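Local atomic coordinates of copper-containing nitrite reductase (Thermus scotoductus, PDB entry 6HBE), a protein that probably reduces nitrite to nitric oxide with electrons from cytochrome c, as a homotrimeric copper enzyme of the multicopper oxidase family. Residues L211-H216 and L264-F269. Sequence-based numbering, arbitrary orientation.
Sequences LTSTLH and LVTHVF. With CU (copper (II) ion), chain E.
His-267 NE2 binds the copper ion at 2.1 Å, and a water completes the coordination together with His-80 and His-114 of a neighbouring subunit. That water is also hydrogen-bonded to His-216 NE2, 2.9 Å away, so His-216, whose NE2 is 3.5 Å from the copper, is a second-shell residue. The two imidazoles meet edge to face: the CD2 edge of His-267 points at one face of His-216, with ring planes at 80° and the two CD2 atoms 3.7 Å apart. Val-265 CG1 lies at the rim of the His-216 ring, near its plane, and a hydrogen bond from His-216 ND1 to Gln-239 O fixes the ring's rotation. His-216 CG is anti to its backbone N (chi1 171°), placing the ring alongside Val-265 and His-267. Over one face of the His-267 ring, Phe-269 CZ sits off-centre toward the rim.

The backbone sets these positions. His-216 and Val-265 form an antiparallel hydrogen-bonded pair, His-216 N to Val-265 O being 2.7 Å and Val-265 N to His-216 O 2.9 Å. Two residues on, His-267 N donates to a lone pair of Thr-214 O at 2.8 Å, which ties the copper ligand to the partner strand just where its own strand ends. Thr-266 OG1 is gripped from three sides: by Thr-214 N (3.3 Å, nearly straight at 169°), by Val-268 N in an ST turn, and by a water bridging to Thr-212 O. Thr-214 OG1 is hydrogen-bonded to Pro-245 O of the neighbouring subunit. A copper-ligand histidine just past a strand end, beside a second-shell histidine on the adjacent antiparallel strand and facing another subunit, is characteristic of the intersubunit type 2 copper site of cupredoxin-fold nitrite reductases.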
ATOM      1  N   LEU C 211       2.424   0.915   6.848  1.00 17.82           N
ATOM      2  CA  LEU C 211       3.188   0.053   5.906  1.00 19.57           C
ATOM      3  C   LEU C 211       3.780  -1.199   6.574  1.00 19.79           C
ATOM      4  O   LEU C 211       4.088  -1.195   7.778  1.00 20.18           O
ATOM      5  CB  LEU C 211       4.273   0.844   5.202  1.00 19.78           C
ATOM      6  CG  LEU C 211       3.760   2.117   4.550  1.00 21.32           C
ATOM      7  CD1 LEU C 211       4.894   2.941   4.044  1.00 23.15           C
ATOM      8  CD2 LEU C 211       2.703   1.844   3.455  1.00 21.85           C
ATOM      9  N   THR C 212       3.902  -2.259   5.781  1.00 18.21           N
ATOM     10  CA  THR C 212       4.458  -3.537   6.263  1.00 17.99           C
ATOM     11  C   THR C 212       5.977  -3.477   6.058  1.00 18.04           C
ATOM     12  O   THR C 212       6.466  -2.721   5.198  1.00 17.59           O
ATOM     13  CB  THR C 212       3.773  -4.682   5.473  1.00 19.18           C
ATOM     14  OG1 THR C 212       2.376  -4.730   5.842  1.00 18.38           O
ATOM     15  CG2 THR C 212       4.428  -6.068   5.689  1.00 19.23           C
ATOM     16  N   SER C 213       6.709  -4.268   6.840  1.00 17.27           N
ATOM     17  CA  SER C 213       8.182  -4.355   6.822  1.00 17.60           C
ATOM     18  C   SER C 213       8.610  -5.794   6.615  1.00 17.85           C
ATOM     19  O   SER C 213       7.923  -6.715   7.071  1.00 19.30           O
ATOM     20  CB  SER C 213       8.758  -3.833   8.141  1.00 17.95           C
ATOM     21  OG  SER C 213      10.191  -3.819   8.150  1.00 18.42           O
ATOM     22  N   THR C 214       9.744  -5.994   5.945  1.00 17.82           N
ATOM     23  CA  THR C 214      10.402  -7.298   5.850  1.00 17.63           C
ATOM     24  C   THR C 214      11.864  -7.080   6.243  1.00 16.43           C
ATOM     25  O   THR C 214      12.710  -6.752   5.401  1.00 17.54           O
ATOM     26  CB  THR C 214      10.268  -7.985   4.452  1.00 17.72           C
ATOM     27  OG1 THR C 214      10.507  -7.035   3.400  1.00 17.35           O
ATOM     28  CG2 THR C 214       8.843  -8.550   4.276  1.00 18.44           C
ATOM     29  N   LEU C 215      12.161  -7.277   7.526  1.00 17.37           N
ATOM     30  CA  LEU C 215      13.511  -6.976   8.057  1.00 18.98           C
ATOM     31  C   LEU C 215      14.536  -7.998   7.576  1.00 18.92           C
ATOM     32  O   LEU C 215      14.237  -9.181   7.540  1.00 18.67           O
ATOM     33  CB  LEU C 215      13.537  -6.907   9.581  1.00 19.85           C
ATOM     34  CG  LEU C 215      14.768  -6.246  10.212  1.00 20.12           C
ATOM     35  CD1 LEU C 215      14.817  -4.764   9.924  1.00 21.21           C
ATOM     36  CD2 LEU C 215      14.776  -6.441  11.712  1.00 20.54           C
ATOM     37  N   HIS C 216      15.717  -7.515   7.191  1.00 17.97           N
ATOM     38  CA  HIS C 216      16.747  -8.328   6.517  1.00 19.51           C
ATOM     39  C   HIS C 216      18.151  -7.852   6.946  1.00 18.67           C
ATOM     40  O   HIS C 216      18.328  -6.654   7.202  1.00 19.64           O
ATOM     41  CB  HIS C 216      16.564  -8.222   4.993  1.00 19.34           C
ATOM     42  CG  HIS C 216      17.680  -8.824   4.181  1.00 20.48           C
ATOM     43  ND1 HIS C 216      17.861 -10.189   4.039  1.00 21.54           N
ATOM     44  CD2 HIS C 216      18.645  -8.236   3.432  1.00 21.65           C
ATOM     45  CE1 HIS C 216      18.901 -10.415   3.254  1.00 22.05           C
ATOM     46  NE2 HIS C 216      19.397  -9.244   2.869  1.00 22.31           N
ATOM     47  N   LEU C 264      21.569  -3.696   7.703  1.00 19.73           N
ATOM     48  CA  LEU C 264      20.204  -3.934   8.204  1.00 20.25           C
ATOM     49  C   LEU C 264      19.231  -3.111   7.356  1.00 21.49           C
ATOM     50  O   LEU C 264      19.411  -1.884   7.182  1.00 19.60           O
ATOM     51  CB  LEU C 264      20.110  -3.487   9.665  1.00 22.78           C
ATOM     52  CG  LEU C 264      18.767  -3.635  10.366  1.00 25.09           C
ATOM     53  CD1 LEU C 264      18.509  -5.123  10.630  1.00 25.15           C
ATOM     54  CD2 LEU C 264      18.712  -2.824  11.668  1.00 28.70           C
ATOM     55  N   VAL C 265      18.187  -3.756   6.846  1.00 20.18           N
ATOM     56  CA  VAL C 265      17.306  -3.089   5.873  1.00 22.12           C
ATOM     57  C   VAL C 265      15.936  -3.777   5.871  1.00 20.58           C
ATOM     58  O   VAL C 265      15.804  -4.991   6.240  1.00 20.03           O
ATOM     59  CB  VAL C 265      17.980  -3.067   4.463  1.00 22.63           C
ATOM     60  CG1 VAL C 265      18.054  -4.453   3.855  1.00 23.71           C
ATOM     61  CG2 VAL C 265      17.307  -2.075   3.497  1.00 23.10           C
ATOM     62  N   THR C 266      14.921  -3.003   5.481  1.00 19.20           N
ATOM     63  CA  THR C 266      13.621  -3.572   5.107  1.00 18.11           C
ATOM     64  C   THR C 266      13.625  -3.866   3.615  1.00 19.50           C
ATOM     65  O   THR C 266      13.961  -3.004   2.777  1.00 18.85           O
ATOM     66  CB  THR C 266      12.375  -2.690   5.462  1.00 17.48           C
ATOM     67  OG1 THR C 266      11.219  -3.265   4.843  1.00 16.01           O
ATOM     68  CG2 THR C 266      12.517  -1.237   4.977  1.00 17.58           C
ATOM     69  N   HIS C 267      13.182  -5.058   3.241  1.00 18.48           N
ATOM     70  CA  HIS C 267      13.164  -5.436   1.814  1.00 17.85           C
ATOM     71  C   HIS C 267      11.938  -4.865   1.040  1.00 17.56           C
ATOM     72  O   HIS C 267      11.778  -5.136  -0.135  1.00 17.48           O
ATOM     73  CB  HIS C 267      13.357  -6.949   1.617  1.00 18.36           C
ATOM     74  CG  HIS C 267      14.544  -7.277   0.752  1.00 18.86           C
ATOM     75  ND1 HIS C 267      14.508  -7.209  -0.619  1.00 18.34           N
ATOM     76  CD2 HIS C 267      15.823  -7.611   1.079  1.00 19.74           C
ATOM     77  CE1 HIS C 267      15.700  -7.522  -1.105  1.00 19.83           C
ATOM     78  NE2 HIS C 267      16.516  -7.761  -0.095  1.00 19.73           N
ATOM     79  N   VAL C 268      11.108  -4.048   1.713  1.00 16.43           N
ATOM     80  CA  VAL C 268      10.088  -3.243   1.061  1.00 17.73           C
ATOM     81  C   VAL C 268      10.855  -1.995   0.565  1.00 17.29           C
ATOM     82  O   VAL C 268      11.020  -0.980   1.320  1.00 18.48           O
ATOM     83  CB  VAL C 268       8.926  -2.864   2.012  1.00 17.56           C
ATOM     84  CG1 VAL C 268       7.891  -2.004   1.280  1.00 17.84           C
ATOM     85  CG2 VAL C 268       8.279  -4.130   2.579  1.00 18.18           C
ATOM     86  N   PHE C 269      11.374  -2.101  -0.653  1.00 17.59           N
ATOM     87  CA  PHE C 269      12.463  -1.186  -1.090  1.00 17.98           C
ATOM     88  C   PHE C 269      12.002   0.250  -1.357  1.00 18.98           C
ATOM     89  O   PHE C 269      12.820   1.149  -1.244  1.00 18.43           O
ATOM     90  CB  PHE C 269      13.253  -1.763  -2.283  1.00 18.98           C
ATOM     91  CG  PHE C 269      14.410  -2.682  -1.919  1.00 18.49           C
ATOM     92  CD1 PHE C 269      14.815  -2.926  -0.595  1.00 20.68           C
ATOM     93  CD2 PHE C 269      15.113  -3.303  -2.929  1.00 19.17           C
ATOM     94  CE1 PHE C 269      15.884  -3.772  -0.302  1.00 20.03           C
ATOM     95  CE2 PHE C 269      16.201  -4.135  -2.647  1.00 20.53           C
ATOM     96  CZ  PHE C 269      16.594  -4.371  -1.339  1.00 18.73           C
TER
HETATM   97 CU    CU E 501      18.452  -8.383  -0.436  1.00 22.07          CU
HETATM   98  O   HOH W   1       9.034  -1.427   5.243  1.00 18.69           O
HETATM   99  O   HOH W   2      20.247  -8.059   0.337  1.00 28.92           O